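Local coordinates for protein HMG-CoA Lyase (Bacillus subtilis subsp. subtilis, PDB 1YDO) that belongs to the HMGL-like family of TIM-barrel proteins and is built on eight parallel strands ringed by helices, at residues K5-K10 / M262-N267; A183-V188 / A215-V220; L42-I47 / T76-V81; F208-G213 / G245-A250. All coordinates share one frame; numbering follows the deposited sequence.

Contact 1 (K5-K10 / M262-N267); sequences KKVTIK and MDIKTN
I264 CA comes up to K5 O in a CA-H...O contact, with D263 just before it at the edge of the same carbonyl. The chain gets there from helix 252-261 through a Schellman motif: D263, with positive phi, is its C' residue, I264 N bonding back to L259 O and D263 N to E260 O. I264 then sets its CG2 methyl against V7 CG2 at 3.9 Å, a small apolar patch lying to one side of the paired backbones. At K265 the two chains bridge. K265 N gives a hydrogen bond to K5 O at 2.9 Å, and K265 O takes one from V7 N at 3.0 Å, nearly along the C=O axis. K6 folds over this carbonyl: its CG is anti to the backbone N (chi1 -151°), the chain bends at chi2, and CD passes 3.2 Å from K265 O. Next, T266 lies beside V7 O, and a water accepting from I9 N at 2.7 Å reaches T266 O and K6 NZ through weak bonds. N267 and K6 side chains cross at about a right angle, ND2 nearest K6 CE. This single bridge ties the chain leaving helix 252-261 to the lead-in just ahead of strand 8-11 of the TIM barrel.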
loop_
_atom_site.group_PDB
_atom_site.type_symbol
_atom_site.label_atom_id
_atom_site.label_comp_id
_atom_site.label_asym_id
_atom_site.label_seq_id
_atom_site.Cartn_x
_atom_site.Cartn_y
_atom_site.Cartn_z
ATOM N N LYS A 5 -16.733 -8.278 11.272
ATOM C CA LYS A 5 -17.551 -7.075 11.405
ATOM C C LYS A 5 -16.827 -5.945 12.121
ATOM O O LYS A 5 -17.030 -4.772 11.808
ATOM C CB LYS A 5 -18.848 -7.397 12.157
ATOM C CG LYS A 5 -19.855 -8.229 11.369
ATOM C CD LYS A 5 -20.439 -7.445 10.198
ATOM C CE LYS A 5 -21.429 -8.273 9.386
ATOM N NZ LYS A 5 -22.009 -7.449 8.292
ATOM N N LYS A 6 -15.986 -6.303 13.082
ATOM C CA LYS A 6 -15.260 -5.304 13.845
ATOM C C LYS A 6 -13.808 -5.733 14.041
ATOM O O LYS A 6 -13.510 -6.912 14.251
ATOM C CB LYS A 6 -15.958 -5.087 15.196
ATOM C CG LYS A 6 -15.783 -3.696 15.787
ATOM C CD LYS A 6 -14.390 -3.509 16.366
ATOM C CE LYS A 6 -14.209 -2.124 16.981
ATOM N NZ LYS A 6 -12.927 -1.994 17.744
ATOM N N VAL A 7 -12.904 -4.761 13.949
ATOM C CA VAL A 7 -11.489 -5.020 14.115
ATOM C C VAL A 7 -10.835 -3.946 14.937
ATOM O O VAL A 7 -10.923 -2.775 14.598
ATOM C CB VAL A 7 -10.790 -5.093 12.772
ATOM C CG1 VAL A 7 -9.295 -4.944 12.961
ATOM C CG2 VAL A 7 -11.099 -6.425 12.113
ATOM N N THR A 8 -10.171 -4.355 16.012
ATOM C CA THR A 8 -9.494 -3.418 16.893
ATOM C C THR A 8 -8.073 -3.097 16.442
ATOM O O THR A 8 -7.235 -3.986 16.305
ATOM C CB THR A 8 -9.457 -3.952 18.327
ATOM O OG1 THR A 8 -9.547 -5.379 18.301
ATOM C CG2 THR A 8 -10.626 -3.394 19.128
ATOM N N ILE A 9 -7.817 -1.809 16.212
ATOM C CA ILE A 9 -6.505 -1.344 15.792
ATOM C C ILE A 9 -5.813 -0.625 16.945
ATOM O O ILE A 9 -6.415 0.208 17.622
ATOM C CB ILE A 9 -6.581 -0.352 14.622
ATOM C CG1 ILE A 9 -7.154 0.953 15.104
ATOM C CG2 ILE A 9 -7.436 -0.899 13.490
ATOM C CD1 ILE A 9 -6.745 2.086 14.245
ATOM N N LYS A 10 -4.532 -0.926 17.146
ATOM C CA LYS A 10 -3.758 -0.316 18.221
ATOM C C LYS A 10 -2.724 0.699 17.726
ATOM O O LYS A 10 -1.910 0.398 16.865
ATOM C CB LYS A 10 -3.085 -1.426 19.029
ATOM C CG LYS A 10 -4.094 -2.450 19.538
ATOM C CD LYS A 10 -3.527 -3.326 20.640
ATOM C CE LYS A 10 -4.615 -4.183 21.259
ATOM N NZ LYS A 10 -4.064 -5.033 22.347
HETATM N N MSE A 262 -14.502 -1.141 3.664
HETATM C CA MSE A 262 -14.853 -2.542 3.599
HETATM C C MSE A 262 -16.003 -2.869 4.532
HETATM O O MSE A 262 -16.357 -4.036 4.696
HETATM C CB MSE A 262 -13.652 -3.419 3.956
HETATM C CG MSE A 262 -12.542 -3.449 2.918
HETATM SE SE MSE A 262 -11.010 -4.535 3.488
HETATM C CE MSE A 262 -11.830 -6.276 3.294
ATOM N N ASP A 263 -16.573 -1.835 5.145
ATOM C CA ASP A 263 -17.690 -1.981 6.090
ATOM C C ASP A 263 -17.305 -2.743 7.359
ATOM O O ASP A 263 -18.072 -3.559 7.868
ATOM C CB ASP A 263 -18.892 -2.658 5.420
ATOM C CG ASP A 263 -19.596 -1.753 4.432
ATOM O OD1 ASP A 263 -20.127 -0.696 4.869
ATOM O OD2 ASP A 263 -19.626 -2.102 3.217
ATOM N N ILE A 264 -16.114 -2.453 7.860
ATOM C CA ILE A 264 -15.603 -3.079 9.064
ATOM C C ILE A 264 -15.427 -1.976 10.096
ATOM O O ILE A 264 -14.709 -1.011 9.842
ATOM C CB ILE A 264 -14.247 -3.737 8.796
ATOM C CG1 ILE A 264 -14.380 -4.759 7.677
ATOM C CG2 ILE A 264 -13.730 -4.401 10.052
ATOM C CD1 ILE A 264 -13.070 -5.365 7.255
ATOM N N LYS A 265 -16.068 -2.118 11.257
ATOM C CA LYS A 265 -15.986 -1.094 12.288
ATOM C C LYS A 265 -14.692 -1.066 13.057
ATOM O O LYS A 265 -14.194 -2.103 13.482
ATOM C CB LYS A 265 -17.152 -1.214 13.274
ATOM C CG LYS A 265 -18.498 -0.798 12.692
ATOM C CD LYS A 265 -18.444 0.570 11.959
ATOM C CE LYS A 265 -17.950 1.736 12.850
ATOM N NZ LYS A 265 -16.458 1.917 12.931
ATOM N N THR A 266 -14.159 0.141 13.234
ATOM C CA THR A 266 -12.923 0.354 13.975
ATOM C C THR A 266 -13.203 1.360 15.087
ATOM O O THR A 266 -12.354 1.631 15.932
ATOM C CB THR A 266 -11.803 0.924 13.075
ATOM O OG1 THR A 266 -12.090 2.291 12.765
ATOM C CG2 THR A 266 -11.699 0.127 11.783
ATOM N N ASN A 267 -14.403 1.915 15.074
ATOM C CA ASN A 267 -14.780 2.892 16.077
ATOM C C ASN A 267 -13.818 4.061 16.132
ATOM O O ASN A 267 -13.763 4.781 17.131
ATOM C CB ASN A 267 -14.871 2.254 17.466
ATOM C CG ASN A 267 -16.021 1.267 17.582
ATOM O OD1 ASN A 267 -17.148 1.534 17.138
ATOM N ND2 ASN A 267 -15.752 0.128 18.202
HETATM O O HOH W 1 -9.990 -0.443 17.095
#

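Contact 2 (A183-V188 / A215-V220); sequences ANPAQV and ALANMV
N218 reaches from helix 215-225 into the bend where A183, N184 and P185 lead into helix 185-196, and its amide is set between a carbonyl on one hand and a proline ring on the other. Chi1 of -63° puts CG anti to the carbonyl carbon, and from there the amide meets 183-188. ND2 donates to A183 O at 3.0 Å. The bond is moderately bent, 149° at the hydrogen, and the donor stands well above the plane of the carbonyl, 67° out of it. A183 O has a second hydrogen-bond partner in T214 OG1, so two donors grip this buried oxygen.

The other branch of the amide, OD1, lies against the N184-P185 peptide bond, 2.9 Å from P185 N, with the ring atom CD of P185 next at 3.2 Å. The ring and the N218 side chain cross at about a right angle. P185 N carries no hydrogen, so this approach is not a hydrogen bond. V188, one turn further on, closes from the same segment, again roughly perpendicular to N218: its CG1 methyl touches both N218 CB and OD1 at 3.8 Å. Beyond the amide, P185 CG rests on A217 CB at 4.0 Å.

T221 continues the packing against P185 and V188, while F208, just past strand 204-207, lies against N218. On the far side, L216 and M219 pack on helix 252-261, and P185 and V220 each meet the other residue's copy in the second subunit.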
loop_
_atom_site.group_PDB
_atom_site.type_symbol
_atom_site.label_atom_id
_atom_site.label_comp_id
_atom_site.label_asym_id
_atom_site.label_seq_id
_atom_site.Cartn_x
_atom_site.Cartn_y
_atom_site.Cartn_z
ATOM N N ALA A 183 7.304 -9.114 4.105
ATOM C CA ALA A 183 6.282 -10.154 4.185
ATOM C C ALA A 183 5.314 -9.948 3.036
ATOM O O ALA A 183 5.037 -8.816 2.653
ATOM C CB ALA A 183 5.541 -10.063 5.509
ATOM N N ASN A 184 4.814 -11.044 2.480
ATOM C CA ASN A 184 3.862 -10.976 1.380
ATOM C C ASN A 184 2.618 -11.755 1.780
ATOM O O ASN A 184 2.679 -12.634 2.642
ATOM C CB ASN A 184 4.445 -11.597 0.115
ATOM C CG ASN A 184 4.968 -12.972 0.356
ATOM O OD1 ASN A 184 6.139 -13.138 0.681
ATOM N ND2 ASN A 184 4.102 -13.972 0.231
ATOM N N PRO A 185 1.474 -11.445 1.151
ATOM C CA PRO A 185 0.197 -12.102 1.432
ATOM C C PRO A 185 0.292 -13.605 1.414
ATOM O O PRO A 185 -0.492 -14.300 2.047
ATOM C CB PRO A 185 -0.716 -11.570 0.334
ATOM C CG PRO A 185 -0.152 -10.201 0.079
ATOM C CD PRO A 185 1.328 -10.464 0.065
ATOM N N ALA A 186 1.260 -14.120 0.683
ATOM C CA ALA A 186 1.400 -15.564 0.618
ATOM C C ALA A 186 2.063 -16.060 1.897
ATOM O O ALA A 186 1.651 -17.066 2.464
ATOM C CB ALA A 186 2.230 -15.959 -0.589
ATOM N N GLN A 187 3.081 -15.340 2.350
ATOM C CA GLN A 187 3.803 -15.705 3.553
ATOM C C GLN A 187 2.938 -15.555 4.800
ATOM O O GLN A 187 2.941 -16.407 5.688
ATOM C CB GLN A 187 5.040 -14.825 3.682
ATOM C CG GLN A 187 6.148 -15.399 4.533
ATOM C CD GLN A 187 7.253 -14.385 4.786
ATOM O OE1 GLN A 187 7.632 -13.628 3.887
ATOM N NE2 GLN A 187 7.783 -14.370 6.013
ATOM N N VAL A 188 2.197 -14.462 4.876
ATOM C CA VAL A 188 1.350 -14.248 6.044
ATOM C C VAL A 188 0.246 -15.297 6.113
ATOM O O VAL A 188 -0.333 -15.548 7.174
ATOM C CB VAL A 188 0.687 -12.828 6.051
ATOM C CG1 VAL A 188 1.744 -11.768 5.878
ATOM C CG2 VAL A 188 -0.366 -12.723 4.963
ATOM N N ALA A 215 2.026 -3.663 3.398
ATOM C CA ALA A 215 1.310 -3.745 4.663
ATOM C C ALA A 215 -0.175 -4.014 4.536
ATOM O O ALA A 215 -0.668 -5.043 4.990
ATOM C CB ALA A 215 1.509 -2.475 5.457
ATOM N N LEU A 216 -0.895 -3.070 3.951
ATOM C CA LEU A 216 -2.325 -3.227 3.806
ATOM C C LEU A 216 -2.674 -4.518 3.081
ATOM O O LEU A 216 -3.667 -5.161 3.403
ATOM C CB LEU A 216 -2.894 -2.012 3.086
ATOM C CG LEU A 216 -3.437 -0.883 3.966
ATOM C CD1 LEU A 216 -2.457 -0.501 5.032
ATOM C CD2 LEU A 216 -3.757 0.294 3.085
ATOM N N ALA A 217 -1.843 -4.895 2.116
ATOM C CA ALA A 217 -2.045 -6.123 1.354
ATOM C C ALA A 217 -1.968 -7.310 2.290
ATOM O O ALA A 217 -2.814 -8.197 2.272
ATOM C CB ALA A 217 -0.992 -6.247 0.284
ATOM N N ASN A 218 -0.936 -7.333 3.106
ATOM C CA ASN A 218 -0.800 -8.408 4.059
ATOM C C ASN A 218 -1.961 -8.360 5.030
ATOM O O ASN A 218 -2.434 -9.383 5.506
ATOM C CB ASN A 218 0.522 -8.291 4.822
ATOM C CG ASN A 218 1.727 -8.414 3.912
ATOM O OD1 ASN A 218 1.740 -9.241 3.000
ATOM N ND2 ASN A 218 2.746 -7.604 4.158
HETATM N N MSE A 219 -2.443 -7.169 5.322
HETATM C CA MSE A 219 -3.541 -7.052 6.259
HETATM C C MSE A 219 -4.800 -7.730 5.747
HETATM O O MSE A 219 -5.527 -8.355 6.514
HETATM C CB MSE A 219 -3.829 -5.602 6.510
HETATM C CG MSE A 219 -4.500 -5.383 7.800
HETATM SE SE MSE A 219 -4.192 -3.560 8.206
HETATM C CE MSE A 219 -2.251 -3.588 8.448
ATOM N N VAL A 220 -5.060 -7.592 4.452
ATOM C CA VAL A 220 -6.235 -8.207 3.878
ATOM C C VAL A 220 -6.165 -9.710 4.069
ATOM O O VAL A 220 -7.130 -10.327 4.516
ATOM C CB VAL A 220 -6.366 -7.884 2.386
ATOM C CG1 VAL A 220 -7.464 -8.740 1.767
ATOM C CG2 VAL A 220 -6.689 -6.410 2.206
#

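Contact 3 (L42-I47 / T76-V81); sequences LSYIEI and TYAALV
I47 CG2 meets the Y77 ring at its edge, near the ring plane, 3.4 Å from CD1, the two side chains crossing at about a right angle; I45 CD1 reaches CE1 of the same ring more loosely. On the other face of the sheet Y44 has CG anti to the backbone N (chi1 -176°), and the ring beyond it crosses T76 obliquely: CD2 passes T76 CB at 3.8 Å, and CZ lies 3.6 Å from A78 CB. Between these two layers run parallel strands 44-49 and 76-80, the pair that begins and ends a beta-alpha-beta unit of the TIM barrel, with helix 62-68 between them; 44-47 and 76-80 differ by 37° in direction. Their register pairs Y44 with T76, I45 with Y77 and E46 with A78. I45 grips both ways, its N donating to T76 O at 2.9 Å and its O accepting from A78 N at 3.0 Å. At the start, S43 O takes T76 N at 2.9 Å and, weakly, T76 OG1. The tyrosine hydroxyls find partners further out: Y77 OH bonds S38 OG and E72 N, while Y44 OH bonds E97 OE2. E46, extended beyond CG, carries its carboxylate past A78 to a salt bridge with R15.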
loop_
_atom_site.group_PDB
_atom_site.type_symbol
_atom_site.label_atom_id
_atom_site.label_comp_id
_atom_site.label_asym_id
_atom_site.label_seq_id
_atom_site.Cartn_x
_atom_site.Cartn_y
_atom_site.Cartn_z
ATOM N N LEU A 42 -9.651 5.818 19.032
ATOM C CA LEU A 42 -8.768 4.694 19.303
ATOM C C LEU A 42 -9.017 4.257 20.749
ATOM O O LEU A 42 -9.350 5.079 21.595
ATOM C CB LEU A 42 -7.309 5.127 19.127
ATOM C CG LEU A 42 -6.784 5.278 17.702
ATOM C CD1 LEU A 42 -5.506 6.076 17.707
ATOM C CD2 LEU A 42 -6.555 3.898 17.097
ATOM N N SER A 43 -8.852 2.968 21.025
ATOM C CA SER A 43 -9.068 2.436 22.364
ATOM C C SER A 43 -7.783 1.857 22.954
ATOM O O SER A 43 -7.822 1.183 23.980
ATOM C CB SER A 43 -10.122 1.333 22.331
ATOM O OG SER A 43 -9.622 0.184 21.700
ATOM N N TYR A 44 -6.651 2.103 22.302
ATOM C CA TYR A 44 -5.376 1.585 22.774
ATOM C C TYR A 44 -4.253 2.451 22.232
ATOM O O TYR A 44 -4.211 2.734 21.043
ATOM C CB TYR A 44 -5.217 0.151 22.302
ATOM C CG TYR A 44 -3.976 -0.525 22.800
ATOM C CD1 TYR A 44 -2.739 -0.271 22.214
ATOM C CD2 TYR A 44 -4.047 -1.474 23.818
ATOM C CE1 TYR A 44 -1.599 -0.956 22.622
ATOM C CE2 TYR A 44 -2.916 -2.166 24.232
ATOM C CZ TYR A 44 -1.692 -1.906 23.624
ATOM O OH TYR A 44 -0.573 -2.625 23.985
ATOM N N ILE A 45 -3.340 2.870 23.106
ATOM C CA ILE A 45 -2.243 3.731 22.693
ATOM C C ILE A 45 -0.969 3.508 23.493
ATOM O O ILE A 45 -0.972 3.717 24.699
ATOM C CB ILE A 45 -2.604 5.192 22.899
ATOM C CG1 ILE A 45 -3.915 5.531 22.210
ATOM C CG2 ILE A 45 -1.482 6.058 22.396
ATOM C CD1 ILE A 45 -4.280 6.992 22.350
ATOM N N GLU A 46 0.119 3.096 22.846
ATOM C CA GLU A 46 1.363 2.945 23.587
ATOM C C GLU A 46 1.959 4.337 23.751
ATOM O O GLU A 46 2.691 4.799 22.883
ATOM C CB GLU A 46 2.355 2.093 22.834
ATOM C CG GLU A 46 1.975 0.663 22.761
ATOM C CD GLU A 46 3.158 -0.219 22.392
ATOM O OE1 GLU A 46 2.952 -1.434 22.155
ATOM O OE2 GLU A 46 4.297 0.299 22.341
ATOM N N ILE A 47 1.655 5.005 24.856
ATOM C CA ILE A 47 2.153 6.352 25.077
ATOM C C ILE A 47 3.667 6.500 25.046
ATOM O O ILE A 47 4.174 7.531 24.612
ATOM C CB ILE A 47 1.653 6.900 26.407
ATOM C CG1 ILE A 47 2.134 6.000 27.544
ATOM C CG2 ILE A 47 0.138 6.976 26.402
ATOM C CD1 ILE A 47 1.810 6.540 28.916
ATOM N N THR A 76 -7.014 2.248 26.521
ATOM C CA THR A 76 -6.000 1.458 27.198
ATOM C C THR A 76 -4.632 2.069 26.889
ATOM O O THR A 76 -4.162 1.998 25.759
ATOM C CB THR A 76 -6.035 -0.009 26.721
ATOM O OG1 THR A 76 -7.370 -0.513 26.840
ATOM C CG2 THR A 76 -5.121 -0.872 27.565
ATOM N N TYR A 77 -3.999 2.678 27.889
ATOM C CA TYR A 77 -2.682 3.282 27.709
ATOM C C TYR A 77 -1.598 2.279 28.083
ATOM O O TYR A 77 -1.491 1.841 29.229
ATOM C CB TYR A 77 -2.573 4.555 28.550
ATOM C CG TYR A 77 -3.542 5.640 28.115
ATOM C CD1 TYR A 77 -3.182 6.579 27.151
ATOM C CD2 TYR A 77 -4.837 5.682 28.625
ATOM C CE1 TYR A 77 -4.091 7.533 26.695
ATOM C CE2 TYR A 77 -5.758 6.626 28.184
ATOM C CZ TYR A 77 -5.382 7.548 27.216
ATOM O OH TYR A 77 -6.300 8.451 26.760
ATOM N N ALA A 78 -0.795 1.906 27.093
ATOM C CA ALA A 78 0.261 0.929 27.302
ATOM C C ALA A 78 1.643 1.528 27.081
ATOM O O ALA A 78 1.787 2.592 26.477
ATOM C CB ALA A 78 0.052 -0.277 26.367
ATOM N N ALA A 79 2.658 0.831 27.571
ATOM C CA ALA A 79 4.029 1.276 27.408
ATOM C C ALA A 79 4.929 0.064 27.257
ATOM O O ALA A 79 4.619 -1.027 27.730
ATOM C CB ALA A 79 4.444 2.076 28.595
ATOM N N LEU A 80 6.043 0.255 26.581
ATOM C CA LEU A 80 6.957 -0.836 26.401
ATOM C C LEU A 80 7.716 -1.030 27.710
ATOM O O LEU A 80 8.195 -0.065 28.290
ATOM C CB LEU A 80 7.938 -0.508 25.292
ATOM C CG LEU A 80 8.550 -1.750 24.639
ATOM C CD1 LEU A 80 7.478 -2.483 23.858
ATOM C CD2 LEU A 80 9.667 -1.327 23.731
ATOM N N VAL A 81 7.819 -2.270 28.185
ATOM C CA VAL A 81 8.549 -2.534 29.421
ATOM C C VAL A 81 9.646 -3.549 29.181
ATOM O O VAL A 81 9.382 -4.710 28.923
ATOM C CB VAL A 81 7.613 -3.045 30.520
ATOM C CG1 VAL A 81 8.411 -3.344 31.812
ATOM C CG2 VAL A 81 6.546 -2.011 30.798
#

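Contact 4 (F208-G213 / G245-A250); sequences FHDTRG and GSSGNA
H209 and N249 bring their CA atoms to 3.9 Å at a single backbone bridge, right beside an inverse gamma turn centred on D210. The two side chains leave this point side by side and pointing the same way, with the imidazole and amide planes 81° apart; H209 CD2 lies 3.4 Å from N249 CA. Each polar end has a partner elsewhere: H209 ND1 bonds T179 O, and N249 ND2 bonds H207 NE2. The segments run roughly antiparallel. Toward one end A250 N makes a weak hydrogen bond to F208 O at 3.4 Å. Toward the other, T211 holds the chain through its side chain: OG1, anti to the carbonyl carbon (chi1 -63°), donates to S247 O at 3.1 Å, in the plane of that carbonyl. Its CG2 methyl packs on S246 OG, which is itself bonded to A243 O. S247 OG answers with a weak bond to D210 O. Two loops are thus joined, one between strand 204-207 and helix 215-225, the other leading from strand 239-240 to helix 252-261. D210 and A250 pack on A215 of helix 215-225, H209 and N249 on D16 of helix 13-17, and T211 and S246 meet V295 of the second subunit.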
loop_
_atom_site.group_PDB
_atom_site.type_symbol
_atom_site.label_atom_id
_atom_site.label_comp_id
_atom_site.label_asym_id
_atom_site.label_seq_id
_atom_site.Cartn_x
_atom_site.Cartn_y
_atom_site.Cartn_z
ATOM N N PHE A 208 2.539 -4.856 10.980
ATOM C CA PHE A 208 3.205 -4.838 9.690
ATOM C C PHE A 208 3.946 -3.529 9.409
ATOM O O PHE A 208 3.535 -2.448 9.849
ATOM C CB PHE A 208 2.195 -5.072 8.573
ATOM C CG PHE A 208 1.663 -6.467 8.526
ATOM C CD1 PHE A 208 2.521 -7.550 8.337
ATOM C CD2 PHE A 208 0.301 -6.705 8.684
ATOM C CE1 PHE A 208 2.033 -8.854 8.309
ATOM C CE2 PHE A 208 -0.204 -7.997 8.659
ATOM C CZ PHE A 208 0.665 -9.079 8.471
ATOM N N HIS A 209 5.042 -3.630 8.662
ATOM C CA HIS A 209 5.830 -2.458 8.268
ATOM C C HIS A 209 5.738 -2.357 6.747
ATOM O O HIS A 209 6.195 -3.259 6.051
ATOM C CB HIS A 209 7.295 -2.634 8.691
ATOM C CG HIS A 209 7.562 -2.279 10.120
ATOM N ND1 HIS A 209 8.781 -2.477 10.718
ATOM C CD2 HIS A 209 6.754 -1.737 11.066
ATOM C CE1 HIS A 209 8.720 -2.076 11.982
ATOM N NE2 HIS A 209 7.503 -1.625 12.213
ATOM N N ASP A 210 5.157 -1.293 6.203
ATOM C CA ASP A 210 5.104 -1.266 4.749
ATOM C C ASP A 210 6.310 -0.599 4.126
ATOM O O ASP A 210 6.187 0.294 3.294
ATOM C CB ASP A 210 3.802 -0.645 4.213
ATOM C CG ASP A 210 3.692 0.820 4.505
ATOM O OD1 ASP A 210 3.965 1.196 5.663
ATOM O OD2 ASP A 210 3.320 1.594 3.589
ATOM N N THR A 211 7.487 -1.051 4.551
ATOM C CA THR A 211 8.725 -0.551 3.996
ATOM C C THR A 211 8.695 -0.907 2.504
ATOM O O THR A 211 9.291 -0.224 1.688
ATOM C CB THR A 211 9.916 -1.235 4.646
ATOM O OG1 THR A 211 9.941 -0.931 6.045
ATOM C CG2 THR A 211 11.205 -0.776 4.001
ATOM N N ARG A 212 7.988 -1.977 2.159
ATOM C CA ARG A 212 7.862 -2.387 0.774
ATOM C C ARG A 212 6.454 -2.095 0.258
ATOM O O ARG A 212 6.058 -2.542 -0.816
ATOM C CB ARG A 212 8.179 -3.878 0.624
ATOM C CG ARG A 212 9.587 -4.159 0.130
ATOM C CD ARG A 212 10.663 -3.572 1.033
ATOM N NE ARG A 212 11.994 -3.765 0.456
ATOM C CZ ARG A 212 12.684 -4.897 0.524
ATOM N NH1 ARG A 212 12.178 -5.949 1.154
ATOM N NH2 ARG A 212 13.876 -4.980 -0.050
ATOM N N GLY A 213 5.707 -1.337 1.048
ATOM C CA GLY A 213 4.351 -0.978 0.700
ATOM C C GLY A 213 3.428 -2.166 0.537
ATOM O O GLY A 213 2.546 -2.135 -0.318
ATOM N N GLY A 245 15.174 6.289 4.986
ATOM C CA GLY A 245 14.522 6.995 3.903
ATOM C C GLY A 245 13.249 6.303 3.456
ATOM O O GLY A 245 12.550 6.802 2.579
ATOM N N SER A 246 12.943 5.156 4.053
ATOM C CA SER A 246 11.736 4.409 3.707
ATOM C C SER A 246 10.781 4.340 4.900
ATOM O O SER A 246 11.224 4.316 6.049
ATOM C CB SER A 246 12.098 2.991 3.240
ATOM O OG SER A 246 12.766 2.262 4.256
ATOM N N SER A 247 9.477 4.306 4.618
ATOM C CA SER A 247 8.448 4.250 5.663
ATOM C C SER A 247 8.577 3.033 6.571
ATOM O O SER A 247 9.188 2.031 6.199
ATOM C CB SER A 247 7.047 4.287 5.034
ATOM O OG SER A 247 6.970 3.467 3.883
ATOM N N GLY A 248 8.004 3.137 7.770
ATOM C CA GLY A 248 8.071 2.045 8.728
ATOM C C GLY A 248 6.769 1.281 8.807
ATOM O O GLY A 248 6.434 0.513 7.901
ATOM N N ASN A 249 6.026 1.482 9.890
ATOM C CA ASN A 249 4.750 0.798 10.050
ATOM C C ASN A 249 3.670 1.438 9.204
ATOM O O ASN A 249 3.780 2.591 8.785
ATOM C CB ASN A 249 4.312 0.797 11.511
ATOM C CG ASN A 249 5.190 1.662 12.371
ATOM O OD1 ASN A 249 5.358 2.851 12.102
ATOM N ND2 ASN A 249 5.760 1.074 13.416
ATOM N N ALA A 250 2.613 0.677 8.968
ATOM C CA ALA A 250 1.498 1.152 8.172
ATOM C C ALA A 250 0.837 2.341 8.842
ATOM O O ALA A 250 0.677 2.369 10.053
ATOM C CB ALA A 250 0.488 0.029 7.984
#

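How the contacts relate
Along the chain, contact 1 spans the other three: it pairs the lead-in to the first strand with the loop after helix 252-261, while contact 3 comes early within that span and contacts 2 and 4 late. The segments of those two alternate along the chain; their centres lie about 12 Å apart, and they touch where A215 meets D210 and A250, and where F208 meets N218 and V188. Both also touch the second subunit, placing this side of the barrel at the dimer interface. Contact 3 sits across the chain's centre from them, its centre about 25 Å from that of contact 2. Contacts 1 and 3 touch through I9 on L42 and K10 on Y44, where strands 8-11 and 44-49 close the barrel.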